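Local coordinates for protein Baccell_00875 (Bacteroides cellulosilyticus DSM 14838, PDB 5NO8) that is a polysaccharide lyase that probably cleaves the linkage between L-rhamnose and glucuronic acid, removing the rhamnose caps of complex arabinogalactan proteins, at residues R343-V346 with D347-T351. Residues are numbered along the deposited sequence; the frame is centred on the assembly and turned at random.
Sequences RKRV and DFIRT
Arg345 and Ile349, one helical turn apart, meet through the flat face of a guanidinium: Ile349 CG1 sits over its centre, 3.6 Å from Arg345 CZ. A bend at chi2 (56°) carries the guanidinium along the helix to Ile349. The same group reaches Phe348, with Arg345 NH1 3.5 Å from Phe348 CD1 and their planes 28° apart. Beyond the helix its charge is held by a salt bridge from NE to Asp681 and hydrogen bonds from NH1 to Gly653 O and Gln353, the residue following the helix, probably fixing its rotation. Looser, within the helix, is the long salt bridge of 4.0 Å between Arg343 NE and Asp347 OD2, the carboxylate oxygen lying at the guanidinium edge; Arg343 also pairs with Asp340. Backbone bonds run from Asp347, Phe348, Ile349 and Arg350 N to the carbonyls four residues earlier. Near the end of the helix, Asp347 O accepts both Thr351 N and, at 2.8 Å, Thr351 OG1, from opposite faces of its plane. Val346 packs on helices 396-409 and 412-429, Ile349 on the first, Arg350 on the second. This is i to i+3 and i to i+4 pairing along amphipathic helix 338-352, the first after strand 326-335.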
ATOM      1  N   ARG A 343       4.657 -15.647 -17.827  1.00 15.25           N
ATOM      2  CA  ARG A 343       5.487 -16.711 -18.364  1.00 17.40           C
ATOM      3  C   ARG A 343       6.951 -16.426 -18.116  1.00 15.63           C
ATOM      4  O   ARG A 343       7.674 -17.301 -17.655  1.00 14.50           O
ATOM      5  CB  ARG A 343       5.272 -16.855 -19.872  1.00 19.93           C
ATOM      6  CG  ARG A 343       6.090 -17.980 -20.480  1.00 23.76           C
ATOM      7  CD  ARG A 343       6.262 -17.796 -21.953  1.00 29.12           C
ATOM      8  NE  ARG A 343       7.489 -17.064 -22.202  1.00 34.35           N
ATOM      9  CZ  ARG A 343       7.611 -15.970 -22.936  1.00 34.73           C
ATOM     10  NH1 ARG A 343       6.565 -15.396 -23.551  1.00 40.83           N
ATOM     11  NH2 ARG A 343       8.815 -15.443 -23.054  1.00 35.89           N
ATOM     12  N   LYS A 344       7.373 -15.190 -18.372  1.00 14.69           N
ATOM     13  CA  LYS A 344       8.767 -14.838 -18.183  1.00 15.27           C
ATOM     14  C   LYS A 344       9.154 -14.915 -16.702  1.00 12.79           C
ATOM     15  O   LYS A 344      10.246 -15.350 -16.387  1.00 13.59           O
ATOM     16  CB  LYS A 344       9.064 -13.464 -18.755  1.00 17.52           C
ATOM     17  CG  LYS A 344       9.089 -13.498 -20.291  1.00 20.19           C
ATOM     18  CD  LYS A 344       9.547 -12.198 -20.896  1.00 22.92           C
ATOM     19  CE  LYS A 344       8.495 -11.113 -20.816  1.00 26.13           C
ATOM     20  NZ  LYS A 344       8.912  -9.986 -21.710  1.00 28.43           N
ATOM     21  N   ARG A 345       8.264 -14.488 -15.825  1.00 13.08           N
ATOM     22  CA  ARG A 345       8.551 -14.532 -14.392  1.00 13.79           C
ATOM     23  C   ARG A 345       8.711 -15.981 -13.909  1.00 14.07           C
ATOM     24  O   ARG A 345       9.645 -16.311 -13.196  1.00 14.65           O
ATOM     25  CB  ARG A 345       7.447 -13.851 -13.578  1.00 13.69           C
ATOM     26  CG  ARG A 345       7.633 -13.933 -12.062  1.00 13.59           C
ATOM     27  CD  ARG A 345       8.976 -13.357 -11.674  1.00 13.33           C
ATOM     28  NE  ARG A 345       9.310 -13.580 -10.280  1.00 13.25           N
ATOM     29  CZ  ARG A 345      10.547 -13.623  -9.822  1.00 13.02           C
ATOM     30  NH1 ARG A 345      11.614 -13.414 -10.606  1.00 13.54           N
ATOM     31  NH2 ARG A 345      10.720 -13.883  -8.540  1.00 13.58           N
ATOM     32  N   VAL A 346       7.773 -16.818 -14.318  1.00 14.69           N
ATOM     33  CA  VAL A 346       7.809 -18.225 -13.954  1.00 15.94           C
ATOM     34  C   VAL A 346       9.102 -18.878 -14.430  1.00 17.01           C
ATOM     35  O   VAL A 346       9.730 -19.594 -13.673  1.00 15.50           O
ATOM     36  CB  VAL A 346       6.526 -18.915 -14.453  1.00 17.60           C
ATOM     37  CG1 VAL A 346       6.641 -20.423 -14.496  1.00 19.49           C
ATOM     38  CG2 VAL A 346       5.362 -18.478 -13.568  1.00 17.29           C
ATOM     39  N   ASP A 347       9.485 -18.639 -15.693  1.00 17.00           N
ATOM     40  CA  ASP A 347      10.738 -19.174 -16.225  1.00 18.89           C
ATOM     41  C   ASP A 347      11.953 -18.668 -15.477  1.00 18.21           C
ATOM     42  O   ASP A 347      12.875 -19.415 -15.254  1.00 17.25           O
ATOM     43  CB  ASP A 347      10.888 -18.880 -17.715  1.00 21.23           C
ATOM     44  CG  ASP A 347       9.887 -19.676 -18.584  1.00 25.77           C
ATOM     45  OD1 ASP A 347       9.329 -20.709 -18.131  1.00 28.54           O
ATOM     46  OD2 ASP A 347       9.675 -19.268 -19.753  1.00 29.10           O
ATOM     47  N   PHE A 348      11.935 -17.400 -15.056  1.00 16.41           N
ATOM     48  CA  PHE A 348      13.027 -16.849 -14.252  1.00 15.94           C
ATOM     49  C   PHE A 348      13.138 -17.546 -12.897  1.00 15.52           C
ATOM     50  O   PHE A 348      14.257 -17.847 -12.453  1.00 17.30           O
ATOM     51  CB  PHE A 348      12.862 -15.338 -14.059  1.00 15.80           C
ATOM     52  CG  PHE A 348      14.118 -14.651 -13.614  1.00 15.49           C
ATOM     53  CD1 PHE A 348      14.464 -14.624 -12.264  1.00 16.00           C
ATOM     54  CD2 PHE A 348      14.941 -14.000 -14.516  1.00 16.21           C
ATOM     55  CE1 PHE A 348      15.630 -14.016 -11.833  1.00 16.85           C
ATOM     56  CE2 PHE A 348      16.113 -13.373 -14.086  1.00 17.49           C
ATOM     57  CZ  PHE A 348      16.465 -13.390 -12.749  1.00 17.08           C
ATOM     58  N   ILE A 349      12.002 -17.765 -12.239  1.00 15.36           N
ATOM     59  CA  ILE A 349      11.988 -18.432 -10.941  1.00 16.53           C
ATOM     60  C   ILE A 349      12.633 -19.820 -11.078  1.00 17.49           C
ATOM     61  O   ILE A 349      13.566 -20.168 -10.333  1.00 17.13           O
ATOM     62  CB  ILE A 349      10.585 -18.553 -10.362  1.00 16.19           C
ATOM     63  CG1 ILE A 349      10.065 -17.173  -9.947  1.00 14.77           C
ATOM     64  CG2 ILE A 349      10.583 -19.489  -9.144  1.00 17.12           C
ATOM     65  CD1 ILE A 349       8.584 -17.098  -9.716  1.00 14.59           C
ATOM     66  N   ARG A 350      12.171 -20.572 -12.070  1.00 18.04           N
ATOM     67  CA  ARG A 350      12.712 -21.906 -12.293  1.00 19.31           C
ATOM     68  C   ARG A 350      14.189 -21.904 -12.662  1.00 18.11           C
ATOM     69  O   ARG A 350      14.974 -22.676 -12.095  1.00 21.95           O
ATOM     70  CB  ARG A 350      11.906 -22.654 -13.364  1.00 19.91           C
ATOM     71  CG  ARG A 350      12.367 -24.103 -13.552  1.00 21.93           C
ATOM     72  CD  ARG A 350      11.542 -24.828 -14.587  1.00 22.95           C
ATOM     73  NE  ARG A 350      11.680 -24.292 -15.937  1.00 23.32           N
ATOM     74  CZ  ARG A 350      12.736 -24.461 -16.744  1.00 25.78           C
ATOM     75  NH1 ARG A 350      13.825 -25.135 -16.374  1.00 27.09           N
ATOM     76  NH2 ARG A 350      12.701 -23.937 -17.958  1.00 26.70           N
ATOM     77  N   THR A 351      14.584 -21.067 -13.605  1.00 18.18           N
ATOM     78  CA  THR A 351      15.943 -21.117 -14.144  1.00 18.42           C
ATOM     79  C   THR A 351      17.022 -20.373 -13.358  1.00 18.80           C
ATOM     80  O   THR A 351      18.191 -20.629 -13.562  1.00 18.86           O
ATOM     81  CB  THR A 351      15.994 -20.661 -15.608  1.00 20.19           C
ATOM     82  OG1 THR A 351      15.644 -19.276 -15.725  1.00 20.00           O
ATOM     83  CG2 THR A 351      15.081 -21.542 -16.445  1.00 19.70           C
TER